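Local structure of sensor protein KdpD (Escherichia coli, 4Y2F) at residues A[8-21]-A[124-136]. The protein is a potassium sensor histidine kinase, an ATP-dependent autophosphorylating enzyme, whose GAF domain, the part present here, probably serves a sensory or regulatory role. Sequence-based numbering, arbitrary orientation.
Sequences MSKALAVGRSPQDI and FTLLVANALERLT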
loop_
_atom_site.group_PDB
_atom_site.type_symbol
_atom_site.label_atom_id
_atom_site.label_comp_id
_atom_site.label_asym_id
_atom_site.label_seq_id
_atom_site.Cartn_x
_atom_site.Cartn_y
_atom_site.Cartn_z
ATOM N N MET A 8 -2.057 1.628 10.364
ATOM C CA MET A 8 -0.637 1.416 10.125
ATOM C C MET A 8 -0.125 2.345 9.034
ATOM O O MET A 8 0.974 2.892 9.154
ATOM C CB MET A 8 -0.344 -0.042 9.774
ATOM C CG MET A 8 1.169 -0.296 9.633
ATOM S SD MET A 8 1.646 -1.957 9.129
ATOM C CE MET A 8 1.000 -2.008 7.457
ATOM N N SER A 9 -0.924 2.577 7.989
ATOM C CA SER A 9 -0.488 3.473 6.917
ATOM C C SER A 9 -0.241 4.884 7.441
ATOM O O SER A 9 0.710 5.557 7.018
ATOM C CB SER A 9 -1.503 3.479 5.765
ATOM O OG SER A 9 -2.557 4.401 5.996
ATOM N N LYS A 10 -1.078 5.354 8.372
ATOM C CA LYS A 10 -0.840 6.662 8.975
ATOM C C LYS A 10 0.473 6.682 9.741
ATOM O O LYS A 10 1.230 7.661 9.663
ATOM C CB LYS A 10 -1.993 7.035 9.906
ATOM C CG LYS A 10 -3.273 7.437 9.189
ATOM C CD LYS A 10 -4.468 7.450 10.141
ATOM C CE LYS A 10 -4.426 8.596 11.139
ATOM N NZ LYS A 10 -5.663 8.620 11.977
ATOM N N ALA A 11 0.765 5.604 10.473
ATOM C CA ALA A 11 1.994 5.547 11.251
ATOM C C ALA A 11 3.214 5.396 10.347
ATOM O O ALA A 11 4.268 5.985 10.619
ATOM C CB ALA A 11 1.910 4.403 12.257
ATOM N N LEU A 12 3.087 4.621 9.263
ATOM C CA LEU A 12 4.197 4.466 8.325
ATOM C C LEU A 12 4.491 5.755 7.572
ATOM O O LEU A 12 5.653 6.017 7.225
ATOM C CB LEU A 12 3.894 3.354 7.321
ATOM C CG LEU A 12 3.873 1.902 7.807
ATOM C CD1 LEU A 12 3.329 1.001 6.708
ATOM C CD2 LEU A 12 5.264 1.439 8.248
ATOM N N ALA A 13 3.462 6.576 7.319
ATOM C CA ALA A 13 3.639 7.778 6.513
ATOM C C ALA A 13 4.582 8.769 7.176
ATOM O O ALA A 13 5.245 9.554 6.482
ATOM C CB ALA A 13 2.287 8.444 6.269
ATOM N N VAL A 14 4.656 8.758 8.509
ATOM C CA VAL A 14 5.486 9.720 9.225
ATOM C C VAL A 14 6.806 9.129 9.688
ATOM O O VAL A 14 7.598 9.835 10.340
ATOM C CB VAL A 14 4.734 10.375 10.396
ATOM C CG1 VAL A 14 3.569 11.203 9.871
ATOM C CG2 VAL A 14 4.271 9.330 11.382
ATOM N N GLY A 15 7.064 7.860 9.389
ATOM C CA GLY A 15 8.358 7.283 9.712
ATOM C C GLY A 15 9.473 8.025 8.998
ATOM O O GLY A 15 9.348 8.402 7.830
ATOM N N ARG A 16 10.574 8.241 9.717
ATOM C CA ARG A 16 11.692 9.016 9.204
ATOM C C ARG A 16 12.945 8.191 8.953
ATOM O O ARG A 16 13.903 8.718 8.375
ATOM C CB ARG A 16 12.047 10.161 10.166
ATOM C CG ARG A 16 10.874 11.021 10.599
ATOM C CD ARG A 16 11.370 12.331 11.186
ATOM N NE ARG A 16 10.322 13.056 11.896
ATOM C CZ ARG A 16 10.477 14.270 12.413
ATOM N NH1 ARG A 16 11.637 14.903 12.295
ATOM N NH2 ARG A 16 9.469 14.856 13.047
ATOM N N SER A 17 12.974 6.932 9.386
ATOM C CA SER A 17 14.161 6.094 9.312
ATOM C C SER A 17 13.707 4.654 9.151
ATOM O O SER A 17 12.589 4.314 9.553
ATOM C CB SER A 17 14.981 6.207 10.603
ATOM O OG SER A 17 14.333 5.516 11.658
ATOM N N PRO A 18 14.540 3.788 8.566
ATOM C CA PRO A 18 14.185 2.361 8.525
ATOM C C PRO A 18 13.826 1.787 9.885
ATOM O O PRO A 18 12.899 0.973 9.986
ATOM C CB PRO A 18 15.444 1.717 7.937
ATOM C CG PRO A 18 16.024 2.768 7.075
ATOM C CD PRO A 18 15.771 4.068 7.804
ATOM N N GLN A 19 14.526 2.208 10.940
ATOM C CA GLN A 19 14.219 1.710 12.277
ATOM C C GLN A 19 12.818 2.123 12.716
ATOM O O GLN A 19 12.102 1.330 13.341
ATOM C CB GLN A 19 15.283 2.181 13.272
ATOM C CG GLN A 19 14.987 1.800 14.709
ATOM C CD GLN A 19 16.228 1.760 15.574
ATOM O OE1 GLN A 19 16.751 0.688 15.875
ATOM N NE2 GLN A 19 16.705 2.930 15.984
ATOM N N ASP A 20 12.415 3.359 12.399
ATOM C CA ASP A 20 11.031 3.779 12.609
ATOM C C ASP A 20 10.061 2.835 11.910
ATOM O O ASP A 20 9.073 2.388 12.505
ATOM C CB ASP A 20 10.817 5.197 12.068
ATOM C CG ASP A 20 11.380 6.273 12.971
ATOM O OD1 ASP A 20 11.844 5.956 14.087
ATOM O OD2 ASP A 20 11.337 7.449 12.557
ATOM N N ILE A 21 10.309 2.557 10.625
ATOM C CA ILE A 21 9.413 1.690 9.860
ATOM C C ILE A 21 9.373 0.295 10.466
ATOM O O ILE A 21 8.302 -0.311 10.593
ATOM C CB ILE A 21 9.814 1.654 8.371
ATOM C CG1 ILE A 21 9.722 3.045 7.740
ATOM C CG2 ILE A 21 8.978 0.652 7.608
ATOM C CD1 ILE A 21 8.354 3.693 7.843
ATOM N N PHE A 124 -0.403 -6.058 4.277
ATOM C CA PHE A 124 0.461 -5.379 5.240
ATOM C C PHE A 124 1.902 -5.311 4.738
ATOM O O PHE A 124 2.530 -4.243 4.776
ATOM C CB PHE A 124 0.389 -6.077 6.603
ATOM C CG PHE A 124 -0.717 -5.581 7.485
ATOM C CD1 PHE A 124 -2.044 -5.820 7.162
ATOM C CD2 PHE A 124 -0.433 -4.880 8.648
ATOM C CE1 PHE A 124 -3.068 -5.356 7.979
ATOM C CE2 PHE A 124 -1.447 -4.421 9.470
ATOM C CZ PHE A 124 -2.764 -4.645 9.131
ATOM N N THR A 125 2.454 -6.433 4.260
ATOM C CA THR A 125 3.847 -6.411 3.817
ATOM C C THR A 125 4.043 -5.502 2.610
ATOM O O THR A 125 5.122 -4.923 2.444
ATOM C CB THR A 125 4.373 -7.818 3.518
ATOM O OG1 THR A 125 3.681 -8.387 2.398
ATOM C CG2 THR A 125 4.229 -8.730 4.736
ATOM N N LEU A 126 3.013 -5.343 1.776
ATOM C CA LEU A 126 3.122 -4.430 0.646
ATOM C C LEU A 126 3.223 -2.984 1.122
ATOM O O LEU A 126 4.031 -2.207 0.599
ATOM C CB LEU A 126 1.916 -4.615 -0.267
ATOM C CG LEU A 126 1.778 -3.703 -1.474
ATOM C CD1 LEU A 126 3.045 -3.755 -2.329
ATOM C CD2 LEU A 126 0.584 -4.166 -2.267
ATOM N N LEU A 127 2.435 -2.614 2.132
ATOM C CA LEU A 127 2.512 -1.252 2.658
ATOM C C LEU A 127 3.850 -1.005 3.348
ATOM O O LEU A 127 4.457 0.062 3.178
ATOM C CB LEU A 127 1.354 -1.006 3.621
ATOM C CG LEU A 127 -0.048 -0.913 3.042
ATOM C CD1 LEU A 127 -0.890 -0.305 4.119
ATOM C CD2 LEU A 127 -0.089 -0.032 1.811
ATOM N N VAL A 128 4.353 -1.989 4.103
ATOM C CA VAL A 128 5.668 -1.851 4.714
ATOM C C VAL A 128 6.744 -1.689 3.645
ATOM O O VAL A 128 7.633 -0.835 3.756
ATOM C CB VAL A 128 5.954 -3.043 5.643
ATOM C CG1 VAL A 128 7.393 -2.979 6.132
ATOM C CG2 VAL A 128 4.967 -3.040 6.807
ATOM N N ALA A 129 6.672 -2.503 2.591
ATOM C CA ALA A 129 7.661 -2.431 1.524
ATOM C C ALA A 129 7.657 -1.064 0.856
ATOM O O ALA A 129 8.720 -0.521 0.549
ATOM C CB ALA A 129 7.402 -3.528 0.492
ATOM N N ASN A 130 6.467 -0.494 0.626
ATOM C CA ASN A 130 6.372 0.834 0.024
ATOM C C ASN A 130 7.048 1.880 0.900
ATOM O O ASN A 130 7.691 2.804 0.389
ATOM C CB ASN A 130 4.902 1.217 -0.163
ATOM C CG ASN A 130 4.252 0.533 -1.340
ATOM O OD1 ASN A 130 4.919 -0.099 -2.156
ATOM N ND2 ASN A 130 2.937 0.681 -1.453
ATOM N N ALA A 131 6.905 1.759 2.221
ATOM C CA ALA A 131 7.543 2.715 3.125
ATOM C C ALA A 131 9.061 2.588 3.080
ATOM O O ALA A 131 9.777 3.593 2.994
ATOM C CB ALA A 131 7.003 2.529 4.545
ATOM N N LEU A 132 9.566 1.354 3.127
ATOM C CA LEU A 132 10.998 1.114 2.995
ATOM C C LEU A 132 11.525 1.610 1.655
ATOM O O LEU A 132 12.603 2.209 1.591
ATOM C CB LEU A 132 11.271 -0.381 3.138
ATOM C CG LEU A 132 11.045 -0.929 4.539
ATOM C CD1 LEU A 132 11.274 -2.453 4.547
ATOM C CD2 LEU A 132 11.992 -0.238 5.513
ATOM N N GLU A 133 10.769 1.381 0.575
ATOM C CA GLU A 133 11.190 1.855 -0.744
ATOM C C GLU A 133 11.291 3.374 -0.774
ATOM O O GLU A 133 12.250 3.933 -1.317
ATOM C CB GLU A 133 10.220 1.348 -1.820
ATOM C CG GLU A 133 10.463 1.899 -3.235
ATOM C CD GLU A 133 9.423 1.414 -4.240
ATOM O OE1 GLU A 133 8.308 1.048 -3.819
ATOM O OE2 GLU A 133 9.718 1.405 -5.452
ATOM N N ARG A 134 10.311 4.055 -0.180
ATOM C CA ARG A 134 10.332 5.509 -0.152
ATOM C C ARG A 134 11.560 6.030 0.586
ATOM O O ARG A 134 12.263 6.918 0.091
ATOM C CB ARG A 134 9.046 6.037 0.478
ATOM C CG ARG A 134 9.016 7.547 0.546
ATOM C CD ARG A 134 7.698 8.042 1.097
ATOM N NE ARG A 134 7.516 7.655 2.494
ATOM C CZ ARG A 134 6.635 6.753 2.917
ATOM N NH1 ARG A 134 5.844 6.128 2.048
ATOM N NH2 ARG A 134 6.548 6.476 4.212
ATOM N N LEU A 135 11.837 5.487 1.774
ATOM C CA LEU A 135 12.972 5.983 2.551
ATOM C C LEU A 135 14.299 5.678 1.865
ATOM O O LEU A 135 15.196 6.528 1.832
ATOM C CB LEU A 135 12.958 5.393 3.959
ATOM C CG LEU A 135 11.860 5.857 4.912
ATOM C CD1 LEU A 135 12.086 5.233 6.270
ATOM C CD2 LEU A 135 11.829 7.370 5.019
ATOM N N THR A 136 14.444 4.465 1.327
ATOM C CA THR A 136 15.687 4.077 0.668
ATOM C C THR A 136 15.965 4.963 -0.539
ATOM O O THR A 136 17.073 5.491 -0.700
ATOM C CB THR A 136 15.597 2.607 0.247
ATOM O OG1 THR A 136 15.556 1.781 1.415
ATOM C CG2 THR A 136 16.804 2.222 -0.613
#
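M8, L12 and I21 pack on F124, V128, A131 and L135 in a buried, mainly apolar helix contact of the GAF domain. Residues 8-13, the end of helix 4-13, run nearly parallel (12°) to segment 124-136 of the long C-terminal helix. The chain then turns back into helix 18-33. At one end M8 and F124 make a Met-aromatic contact. The M8 chain bends at its last torsion (chi3 67°), which brings M8 CE to 3.4 Å from F124 CD2. M8 SD lies oblique to the F124 ring, 4.7 Å from its centroid. F33 meets the same ring edge-to-face. Replacing F124 by an alanine is likely to open a gap beside the M8 thioether and take away the ring that F33 packs against. In the middle, L12 CD2 faces A131 CB at 4.2 Å. I21 is a knob in the hole formed by V128, A131, L132 and L135. I21 CD1 sits 3.7 Å from A131 CB, and I21 CG1 meets L135 CD1 at 3.5 Å. S17 N-caps helix 18-33, and S17 OG accepts from D20 N at 3.0 Å. V128 and L132 also touch L92 of the sheet. The meeting groups are mostly apolar, so close packing and burial probably carry most of this contact.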